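Local coordinates for AxyAgu115A (Amphibacillus xylanus NBRC 15112, PDB 6NPS), which is a family GH115 alpha-glucuronidase that probably hydrolyses glucuronic acid branches of arabinoglucuronoxylan, in concert with alpha-arabinofuranosidases, at residues Leu127-Glu132 / Tyr159-Lys164; Asp385-Leu390 / Phe411-Gly416; Asp397-Ser402 / Pro834-Tyr839. The protein carries 3 engineered substitutions. All coordinates share one frame; numbering follows the deposited sequence.

Interaction 1 (Leu127-Glu132 / Tyr159-Lys164)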
loop_
_atom_site.group_PDB
_atom_site.type_symbol
_atom_site.label_atom_id
_atom_site.label_comp_id
_atom_site.label_asym_id
_atom_site.label_seq_id
_atom_site.Cartn_x
_atom_site.Cartn_y
_atom_site.Cartn_z
ATOM N N LEU A 127 -53.995 -7.665 28.355
ATOM C CA LEU A 127 -53.859 -6.301 28.863
ATOM C C LEU A 127 -53.088 -5.418 27.888
ATOM O O LEU A 127 -53.543 -4.329 27.521
ATOM C CB LEU A 127 -53.187 -6.330 30.226
ATOM C CG LEU A 127 -54.172 -6.783 31.306
ATOM C CD1 LEU A 127 -53.428 -7.127 32.586
ATOM C CD2 LEU A 127 -55.277 -5.739 31.598
ATOM N N PHE A 128 -51.938 -5.888 27.409
ATOM C CA PHE A 128 -51.202 -5.070 26.460
ATOM C C PHE A 128 -51.917 -4.980 25.111
ATOM O O PHE A 128 -51.658 -4.047 24.344
ATOM C CB PHE A 128 -49.794 -5.633 26.300
ATOM C CG PHE A 128 -48.869 -5.312 27.463
ATOM C CD1 PHE A 128 -48.929 -4.070 28.105
ATOM C CD2 PHE A 128 -47.931 -6.247 27.904
ATOM C CE1 PHE A 128 -48.036 -3.749 29.152
ATOM C CE2 PHE A 128 -47.046 -5.938 28.946
ATOM C CZ PHE A 128 -47.094 -4.681 29.560
ATOM N N HIS A 129 -52.814 -5.918 24.797
ATOM C CA HIS A 129 -53.651 -5.750 23.607
ATOM C C HIS A 129 -54.534 -4.512 23.745
ATOM O O HIS A 129 -54.725 -3.764 22.776
ATOM C CB HIS A 129 -54.496 -7.006 23.379
ATOM C CG HIS A 129 -55.125 -7.082 22.028
ATOM N ND1 HIS A 129 -54.421 -7.421 20.890
ATOM C CD2 HIS A 129 -56.410 -6.890 21.634
ATOM C CE1 HIS A 129 -55.245 -7.434 19.855
ATOM N NE2 HIS A 129 -56.455 -7.102 20.278
ATOM N N LEU A 130 -55.066 -4.259 24.947
ATOM C CA LEU A 130 -55.793 -3.005 25.145
ATOM C C LEU A 130 -54.884 -1.819 24.854
ATOM O O LEU A 130 -55.257 -0.886 24.124
ATOM C CB LEU A 130 -56.341 -2.926 26.576
ATOM C CG LEU A 130 -56.896 -1.543 26.974
ATOM C CD1 LEU A 130 -57.948 -1.004 25.943
ATOM C CD2 LEU A 130 -57.509 -1.579 28.408
ATOM N N SER A 131 -53.658 -1.868 25.389
ATOM C CA SER A 131 -52.655 -0.830 25.136
ATOM C C SER A 131 -52.429 -0.609 23.642
ATOM O O SER A 131 -52.398 0.542 23.160
ATOM C CB SER A 131 -51.367 -1.264 25.844
ATOM O OG SER A 131 -50.629 -0.145 26.249
ATOM N N GLU A 132 -52.355 -1.710 22.894
ATOM C CA GLU A 132 -52.176 -1.657 21.442
ATOM C C GLU A 132 -53.356 -0.982 20.729
ATOM O O GLU A 132 -53.152 -0.171 19.826
ATOM C CB GLU A 132 -51.957 -3.063 20.879
ATOM C CG GLU A 132 -51.785 -3.106 19.369
ATOM C CD GLU A 132 -51.659 -4.521 18.837
ATOM O OE1 GLU A 132 -51.217 -5.406 19.599
ATOM O OE2 GLU A 132 -52.002 -4.747 17.657
ATOM N N TYR A 159 -67.781 -6.544 20.082
ATOM C CA TYR A 159 -66.372 -6.824 19.832
ATOM C C TYR A 159 -65.969 -8.096 20.555
ATOM O O TYR A 159 -66.320 -8.295 21.718
ATOM C CB TYR A 159 -65.482 -5.665 20.290
ATOM C CG TYR A 159 -64.134 -5.741 19.649
ATOM C CD1 TYR A 159 -63.116 -6.555 20.179
ATOM C CD2 TYR A 159 -63.871 -5.035 18.483
ATOM C CE1 TYR A 159 -61.884 -6.640 19.560
ATOM C CE2 TYR A 159 -62.646 -5.109 17.855
ATOM C CZ TYR A 159 -61.653 -5.900 18.388
ATOM O OH TYR A 159 -60.449 -5.949 17.721
ATOM N N LYS A 160 -65.262 -8.980 19.847
ATOM C CA LYS A 160 -64.787 -10.229 20.435
ATOM C C LYS A 160 -63.576 -10.708 19.653
ATOM O O LYS A 160 -63.633 -10.832 18.429
ATOM C CB LYS A 160 -65.876 -11.316 20.439
ATOM C CG LYS A 160 -65.396 -12.681 21.006
ATOM C CD LYS A 160 -66.364 -13.801 20.565
ATOM C CE LYS A 160 -66.142 -15.096 21.303
ATOM N NZ LYS A 160 -67.114 -16.162 20.883
ATOM N N TYR A 161 -62.482 -10.966 20.363
ATOM C CA TYR A 161 -61.274 -11.486 19.749
ATOM C C TYR A 161 -60.697 -12.522 20.701
ATOM O O TYR A 161 -60.638 -12.264 21.909
ATOM C CB TYR A 161 -60.260 -10.355 19.472
ATOM C CG TYR A 161 -58.925 -10.868 18.996
ATOM C CD1 TYR A 161 -58.805 -11.501 17.759
ATOM C CD2 TYR A 161 -57.797 -10.776 19.800
ATOM C CE1 TYR A 161 -57.590 -12.007 17.332
ATOM C CE2 TYR A 161 -56.566 -11.262 19.376
ATOM C CZ TYR A 161 -56.468 -11.883 18.153
ATOM O OH TYR A 161 -55.242 -12.363 17.736
ATOM N N VAL A 162 -60.320 -13.696 20.165
ATOM C CA VAL A 162 -59.648 -14.775 20.905
ATOM C C VAL A 162 -58.281 -15.006 20.243
ATOM O O VAL A 162 -58.223 -15.415 19.075
ATOM C CB VAL A 162 -60.478 -16.072 20.902
ATOM C CG1 VAL A 162 -59.750 -17.198 21.625
ATOM C CG2 VAL A 162 -61.894 -15.853 21.492
ATOM N N SER A 163 -57.184 -14.721 20.956
ATOM C CA SER A 163 -55.849 -14.865 20.360
ATOM C C SER A 163 -55.549 -16.347 20.088
ATOM O O SER A 163 -56.282 -17.242 20.526
ATOM C CB SER A 163 -54.793 -14.251 21.284
ATOM O OG SER A 163 -54.702 -14.988 22.510
ATOM N N LYS A 164 -54.434 -16.633 19.420
ATOM C CA LYS A 164 -54.051 -18.024 19.145
ATOM C C LYS A 164 -52.774 -18.391 19.908
ATOM O O LYS A 164 -51.972 -17.508 20.212
ATOM C CB LYS A 164 -53.852 -18.241 17.644
ATOM C CG LYS A 164 -55.079 -17.925 16.803
ATOM C CD LYS A 164 -54.757 -17.975 15.318
ATOM C CE LYS A 164 -56.025 -18.027 14.481
ATOM N NZ LYS A 164 -56.301 -19.400 13.977
#

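Interaction 2 (Asp385-Leu390 / Phe411-Gly416)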
loop_
_atom_site.group_PDB
_atom_site.type_symbol
_atom_site.label_atom_id
_atom_site.label_comp_id
_atom_site.label_asym_id
_atom_site.label_seq_id
_atom_site.Cartn_x
_atom_site.Cartn_y
_atom_site.Cartn_z
ATOM N N ASP A 385 -24.219 -19.350 13.030
ATOM C CA ASP A 385 -22.773 -19.326 13.010
ATOM C C ASP A 385 -22.208 -18.055 13.651
ATOM O O ASP A 385 -21.048 -17.719 13.399
ATOM C CB ASP A 385 -22.266 -19.473 11.574
ATOM C CG ASP A 385 -22.682 -18.301 10.664
ATOM O OD1 ASP A 385 -23.431 -17.373 11.076
ATOM O OD2 ASP A 385 -22.240 -18.303 9.497
ATOM N N ASN A 386 -23.017 -17.333 14.438
ATOM C CA ASN A 386 -22.661 -16.127 15.182
ATOM C C ASN A 386 -22.751 -14.934 14.244
ATOM O O ASN A 386 -22.588 -13.801 14.692
ATOM C CB ASN A 386 -21.278 -16.205 15.877
ATOM C CG ASN A 386 -21.272 -17.244 16.992
ATOM O OD1 ASN A 386 -22.116 -17.175 17.888
ATOM N ND2 ASN A 386 -20.362 -18.211 16.934
ATOM N N HIS A 387 -23.077 -15.153 12.969
ATOM C CA HIS A 387 -23.189 -14.072 12.006
ATOM C C HIS A 387 -24.526 -14.070 11.301
ATOM O O HIS A 387 -24.683 -13.366 10.304
ATOM C CB HIS A 387 -22.035 -14.156 11.027
ATOM C CG HIS A 387 -20.743 -13.833 11.699
ATOM N ND1 HIS A 387 -20.174 -12.577 11.645
ATOM C CD2 HIS A 387 -19.965 -14.574 12.522
ATOM C CE1 HIS A 387 -19.078 -12.567 12.377
ATOM N NE2 HIS A 387 -18.930 -13.767 12.933
ATOM N N GLY A 388 -25.493 -14.836 11.799
ATOM C CA GLY A 388 -26.824 -14.778 11.245
ATOM C C GLY A 388 -27.108 -15.790 10.159
ATOM O O GLY A 388 -28.167 -15.697 9.509
ATOM N N ASN A 389 -26.234 -16.773 9.977
ATOM C CA ASN A 389 -26.434 -17.870 9.036
ATOM C C ASN A 389 -26.643 -19.138 9.850
ATOM O O ASN A 389 -25.789 -19.488 10.668
ATOM C CB ASN A 389 -25.222 -18.022 8.121
ATOM C CG ASN A 389 -24.833 -16.711 7.490
ATOM O OD1 ASN A 389 -25.583 -16.170 6.638
ATOM N ND2 ASN A 389 -23.668 -16.173 7.892
ATOM N N LEU A 390 -27.775 -19.810 9.646
ATOM C CA LEU A 390 -27.979 -21.075 10.346
ATOM C C LEU A 390 -26.847 -22.044 10.034
ATOM O O LEU A 390 -26.127 -21.904 9.040
ATOM C CB LEU A 390 -29.300 -21.726 9.951
ATOM C CG LEU A 390 -30.533 -20.819 10.023
ATOM C CD1 LEU A 390 -31.814 -21.631 9.748
ATOM C CD2 LEU A 390 -30.649 -20.068 11.359
ATOM N N PHE A 411 -28.051 -10.964 16.486
ATOM C CA PHE A 411 -28.027 -9.603 15.961
ATOM C C PHE A 411 -26.788 -8.855 16.408
ATOM O O PHE A 411 -26.635 -7.689 16.044
ATOM C CB PHE A 411 -29.240 -8.775 16.454
ATOM C CG PHE A 411 -30.588 -9.282 16.004
ATOM C CD1 PHE A 411 -30.716 -10.181 14.959
ATOM C CD2 PHE A 411 -31.741 -8.828 16.637
ATOM C CE1 PHE A 411 -31.960 -10.606 14.522
ATOM C CE2 PHE A 411 -32.998 -9.278 16.220
ATOM C CZ PHE A 411 -33.106 -10.176 15.175
ATOM N N ASP A 412 -25.935 -9.482 17.230
ATOM C CA ASP A 412 -24.819 -8.841 17.921
ATOM C C ASP A 412 -23.854 -9.948 18.296
ATOM O O ASP A 412 -24.291 -11.018 18.719
ATOM C CB ASP A 412 -25.343 -8.095 19.154
ATOM C CG ASP A 412 -24.327 -7.148 19.795
ATOM O OD1 ASP A 412 -23.352 -7.629 20.418
ATOM O OD2 ASP A 412 -24.542 -5.907 19.719
ATOM N N TYR A 413 -22.560 -9.731 18.105
ATOM C CA TYR A 413 -21.612 -10.781 18.430
ATOM C C TYR A 413 -20.246 -10.198 18.754
ATOM O O TYR A 413 -19.716 -9.374 18.010
ATOM C CB TYR A 413 -21.492 -11.775 17.282
ATOM C CG TYR A 413 -20.527 -12.909 17.563
ATOM C CD1 TYR A 413 -20.717 -13.758 18.663
ATOM C CD2 TYR A 413 -19.451 -13.161 16.702
ATOM C CE1 TYR A 413 -19.838 -14.803 18.937
ATOM C CE2 TYR A 413 -18.607 -14.211 16.933
ATOM C CZ TYR A 413 -18.797 -15.021 18.050
ATOM O OH TYR A 413 -17.952 -16.047 18.293
ATOM N N HIS A 414 -19.650 -10.694 19.810
ATOM C CA HIS A 414 -18.305 -10.309 20.225
ATOM C C HIS A 414 -17.426 -11.518 19.942
ATOM O O HIS A 414 -17.410 -12.467 20.729
ATOM C CB HIS A 414 -18.343 -9.933 21.704
ATOM C CG HIS A 414 -17.040 -9.459 22.266
ATOM N ND1 HIS A 414 -16.413 -8.308 21.829
ATOM C CD2 HIS A 414 -16.253 -9.971 23.247
ATOM C CE1 HIS A 414 -15.305 -8.127 22.530
ATOM N NE2 HIS A 414 -15.187 -9.123 23.391
ATOM N N GLY A 415 -16.684 -11.500 18.842
ATOM C CA GLY A 415 -15.884 -12.659 18.473
ATOM C C GLY A 415 -15.426 -12.520 17.037
ATOM O O GLY A 415 -15.549 -11.449 16.448
ATOM N N GLY A 416 -14.896 -13.609 16.477
ATOM C CA GLY A 416 -14.369 -13.564 15.118
ATOM C C GLY A 416 -15.398 -13.812 14.013
ATOM O O GLY A 416 -16.495 -14.313 14.274
#

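Interaction 3 (Asp397-Ser402 / Pro834-Tyr839)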
loop_
_atom_site.group_PDB
_atom_site.type_symbol
_atom_site.label_atom_id
_atom_site.label_comp_id
_atom_site.label_asym_id
_atom_site.label_seq_id
_atom_site.Cartn_x
_atom_site.Cartn_y
_atom_site.Cartn_z
ATOM N N ASP A 397 -35.829 -37.611 10.469
ATOM C CA ASP A 397 -35.761 -38.536 11.601
ATOM C C ASP A 397 -35.582 -37.782 12.918
ATOM O O ASP A 397 -36.256 -38.085 13.906
ATOM C CB ASP A 397 -34.643 -39.552 11.400
ATOM C CG ASP A 397 -34.586 -40.578 12.520
ATOM O OD1 ASP A 397 -35.661 -41.006 13.005
ATOM O OD2 ASP A 397 -33.465 -40.950 12.932
ATOM N N MET A 398 -34.715 -36.756 12.932
ATOM C CA MET A 398 -34.533 -35.935 14.127
ATOM C C MET A 398 -35.804 -35.203 14.535
ATOM O O MET A 398 -35.968 -34.865 15.712
ATOM C CB MET A 398 -33.413 -34.923 13.899
ATOM C CG MET A 398 -32.051 -35.561 13.993
ATOM S SD MET A 398 -30.844 -34.411 13.398
ATOM C CE MET A 398 -31.092 -33.040 14.500
ATOM N N ARG A 399 -36.702 -34.914 13.591
ATOM C CA ARG A 399 -37.880 -34.154 13.975
ATOM C C ARG A 399 -38.845 -34.974 14.810
ATOM O O ARG A 399 -39.803 -34.416 15.351
ATOM C CB ARG A 399 -38.574 -33.601 12.723
ATOM C CG ARG A 399 -37.697 -32.535 12.026
ATOM C CD ARG A 399 -38.228 -32.204 10.635
ATOM N NE ARG A 399 -39.446 -31.417 10.712
ATOM C CZ ARG A 399 -39.887 -30.626 9.730
ATOM N NH1 ARG A 399 -39.221 -30.534 8.584
ATOM N NH2 ARG A 399 -41.003 -29.933 9.905
ATOM N N LYS A 400 -38.596 -36.271 14.947
ATOM C CA LYS A 400 -39.350 -37.112 15.869
ATOM C C LYS A 400 -39.001 -36.851 17.336
ATOM O O LYS A 400 -39.678 -37.386 18.224
ATOM C CB LYS A 400 -39.093 -38.575 15.520
ATOM C CG LYS A 400 -39.983 -39.123 14.412
ATOM C CD LYS A 400 -40.479 -40.542 14.783
ATOM C CE LYS A 400 -41.970 -40.790 14.465
ATOM N NZ LYS A 400 -42.921 -40.157 15.442
ATOM N N HIS A 401 -37.971 -36.054 17.612
ATOM C CA HIS A 401 -37.428 -35.948 18.966
ATOM C C HIS A 401 -38.428 -35.268 19.880
ATOM O O HIS A 401 -38.848 -34.130 19.643
ATOM C CB HIS A 401 -36.111 -35.177 18.951
ATOM C CG HIS A 401 -35.576 -34.855 20.316
ATOM N ND1 HIS A 401 -35.027 -35.812 21.149
ATOM C CD2 HIS A 401 -35.508 -33.685 20.992
ATOM C CE1 HIS A 401 -34.636 -35.242 22.276
ATOM N NE2 HIS A 401 -34.921 -33.955 22.208
ATOM N N SER A 402 -38.846 -35.973 20.911
ATOM C CA SER A 402 -39.701 -35.358 21.903
ATOM C C SER A 402 -38.857 -34.410 22.744
ATOM O O SER A 402 -37.777 -34.767 23.223
ATOM C CB SER A 402 -40.370 -36.440 22.752
ATOM O OG SER A 402 -40.655 -35.952 24.044
ATOM N N PRO A 834 -40.724 -25.442 -1.401
ATOM C CA PRO A 834 -40.399 -25.468 0.040
ATOM C C PRO A 834 -38.885 -25.592 0.310
ATOM O O PRO A 834 -38.167 -26.153 -0.512
ATOM C CB PRO A 834 -41.145 -26.729 0.554
ATOM C CG PRO A 834 -42.217 -26.951 -0.424
ATOM C CD PRO A 834 -41.659 -26.528 -1.769
ATOM N N THR A 835 -38.421 -25.084 1.451
ATOM C CA THR A 835 -36.988 -24.945 1.724
ATOM C C THR A 835 -36.336 -26.185 2.324
ATOM O O THR A 835 -35.109 -26.214 2.397
ATOM C CB THR A 835 -36.708 -23.809 2.714
ATOM O OG1 THR A 835 -37.297 -24.134 3.986
ATOM C CG2 THR A 835 -37.261 -22.527 2.232
ATOM N N ASP A 836 -37.097 -27.166 2.797
ATOM C CA ASP A 836 -36.543 -28.298 3.523
ATOM C C ASP A 836 -36.409 -29.555 2.679
ATOM O O ASP A 836 -35.947 -30.581 3.195
ATOM C CB ASP A 836 -37.394 -28.606 4.758
ATOM C CG ASP A 836 -38.870 -28.870 4.422
ATOM O OD1 ASP A 836 -39.446 -28.182 3.546
ATOM O OD2 ASP A 836 -39.465 -29.758 5.069
ATOM N N THR A 837 -36.806 -29.519 1.405
ATOM C CA THR A 837 -36.684 -30.694 0.555
ATOM C C THR A 837 -35.291 -30.766 -0.042
ATOM O O THR A 837 -34.755 -29.757 -0.506
ATOM C CB THR A 837 -37.686 -30.649 -0.603
ATOM O OG1 THR A 837 -38.994 -30.330 -0.108
ATOM C CG2 THR A 837 -37.684 -31.979 -1.366
ATOM N N HIS A 838 -34.738 -31.977 -0.086
ATOM C CA HIS A 838 -33.565 -32.279 -0.901
ATOM C C HIS A 838 -34.085 -32.737 -2.264
ATOM O O HIS A 838 -34.583 -33.860 -2.410
ATOM C CB HIS A 838 -32.689 -33.331 -0.220
ATOM C CG HIS A 838 -32.119 -32.878 1.097
ATOM N ND1 HIS A 838 -30.786 -32.558 1.270
ATOM C CD2 HIS A 838 -32.708 -32.674 2.303
ATOM C CE1 HIS A 838 -30.579 -32.182 2.521
ATOM N NE2 HIS A 838 -31.729 -32.246 3.170
ATOM N N TYR A 839 -33.978 -31.858 -3.263
ATOM C CA TYR A 839 -34.511 -32.124 -4.586
ATOM C C TYR A 839 -33.567 -33.025 -5.371
ATOM O O TYR A 839 -32.359 -33.036 -5.133
ATOM C CB TYR A 839 -34.708 -30.789 -5.332
ATOM C CG TYR A 839 -35.751 -29.909 -4.692
ATOM C CD1 TYR A 839 -35.397 -28.793 -3.937
ATOM C CD2 TYR A 839 -37.114 -30.206 -4.840
ATOM C CE1 TYR A 839 -36.369 -27.987 -3.345
ATOM C CE2 TYR A 839 -38.081 -29.437 -4.260
ATOM C CZ TYR A 839 -37.720 -28.326 -3.518
ATOM O OH TYR A 839 -38.725 -27.564 -2.941
#

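Interaction 1 (Leu127-Glu132 / Tyr159-Lys164)
His129 of helix 120-133 and Tyr161 of strand 160-162 meet where the helix packs over one face of a four-stranded mixed sheet in the N-terminal part of the chain, beside its outermost strand 160-162. That strand pairs antiparallel with strand 97-106.

The contact across the segments is aromatic. The imidazole of His129 and the phenol ring of Tyr161 are close to parallel, their planes 16° apart, but they are slid so far past each other that they barely overlap; the centroids stand 5.3 Å apart. It is therefore a loose van der Waals meeting of two flat groups, with no hydrogen bond between them. Each ring is carried across by an extended first torsion. In His129 CG stands opposite the backbone N (chi1 -166°), which sends the imidazole out from the helix, and Tyr161 has the same choice (chi1 173°), reaching back from the strand. Flat rings held out on extended first torsions suit both places, because the backbones stay well apart: even the nearest CA atoms, those of His129 and Ser163, are 9.9 Å from each other. Phe97 and Phe99 of the neighbouring strand also meet the imidazole, Phe99 edge-to-face, extending the aromatic patch.

Backbone bonds hold the two frameworks. The helix keeps its regular pattern, with Glu132 N bonded to Phe128 O at 2.8 Å. On the strand, Tyr159, Tyr161 and Ser163 bond to Val101, Phe99 and Phe97, and the alternation of an extended chain turns the intervening Lys160 and Val162 from the helix toward Glu89.

Within its own segment, Tyr161 has Ser163 N lying 3.8 Å above one face, toward the rim. Facing the helix, Tyr161 CE2 lies 4.1 Å from His129 CE1, while Tyr161 CD2 approaches His129 NE2 to 3.9 Å.

Interaction 2 (Asp385-Leu390 / Phe411-Gly416)
Asn386 and Tyr413 bring two irregular loops together, their CA atoms 6.3 Å apart, Asn386 having the positive phi (83°) that asparagine tolerates well and Tyr413 lying in an extended stretch. The side chain of Asn386 rests flat on the tyrosine ring, amide and ring nearly parallel. Its CB sits over the centre of the face, 3.4 Å from the Tyr413 centroid in a CH-pi contact, and Asn386 CG lies 3.4 Å from Tyr413 CE1. The amide oxygen is held by the hydroxyl of Tyr353, which fixes the rotation of the stacked group. On the opposite face comes Gly415 N, and glycine suits that place because a CB would run into Tyr413 CZ.

His387 makes the polar link: its NE2 donates to Gly416 O over 2.8 Å, nearly straight at 162° and close to the imidazole plane. Tyr413 turns an edge toward the face of this imidazole in an offset edge-to-face pair, planes 73° apart. Were Tyr413 replaced by an alanine, a gap would probably open between Asn386 and Gly415, and the imidazole of His387 would lose its aromatic neighbour.

The loops follow adjacent strands, 379-383 and 405-410, of the eight-stranded parallel TIM barrel, at the C-terminal mouth where such barrels carry their active sites; a glycerol bound beside Asn386 is consistent with a pocket here.

An Asx turn shapes the first loop. Asp385 OD1 accepts His387 N at 2.9 Å and Asn389 N at 3.1 Å, from opposite faces of the carboxylate. Asp385 OD2 takes Asn389 ND2 on its syn lone pair and also bonds Trp906 of helix 904-912. Gly388 fits the tight turn between them, for a CB at its backbone angles would press against the carbonyl of His387.

Interaction 3 (Asp397-Ser402 / Pro834-Tyr839)
Arg399 and Asp836 face each other across the junction between the TIM barrel and the C-terminal domain, which belongs to the galactose-binding-like clan. Arg399 lies in the loop leading to barrel strand 405-410, and Asp836 in the loop between strands 828-833 and 847-854.

The charged contact is a single long salt bridge: Arg399 NH1 and Asp836 OD2 are 3.6 Å apart, too far for a hydrogen bond. The carboxylate oxygen lies at the edge of the guanidinium, near its plane, but the two flat groups are turned 51° against each other and share one pair of atoms, not two. Arginine suits the place through its length, since the CA atoms of Arg399 and Asp836 stand 12.1 Å apart. A bend at chi3 (73°) directs its end, whose NH2 also binds a glycerol.

Hydrogen bonds shape the two loops separately. In the barrel loop, Lys400 N bonds to Asp397 O at 3.1 Å and His401 N to Met398 O at 3.0 Å, two overlapping tight turns that present Arg399. Beside Asp836, Thr835 OG1 adds a hydrogen bond to Asp440 at the end of helix 428-440, a second tie between the domains. Pro834 follows a cis peptide bond, and its O accepts Tyr839 OH at 2.9 Å, in the carbonyl plane and on a lone pair.

Overall arrangement
From the N terminus, interaction 1 comes first: it closes the loop between helix 120-133 and edge strand 160-162, and is complete before the chain enters the barrel at strand 170-174. Interaction 2 spans 20 intervening residues, joining the loops that leave two adjacent barrel strands. Residues 397-402 lie in the stretch that interaction 2 closes, yet their partner, 834-839, comes hundreds of residues later, so interactions 2 and 3 cross along the chain. In space these two approach to about 8 Å between nearest atoms, whereas interaction 1 stays about 19 Å from either. Interaction 1 thus belongs to the N-terminal region, interaction 2 to the barrel, and interaction 3 to the barrel's seam with the C-terminal domain.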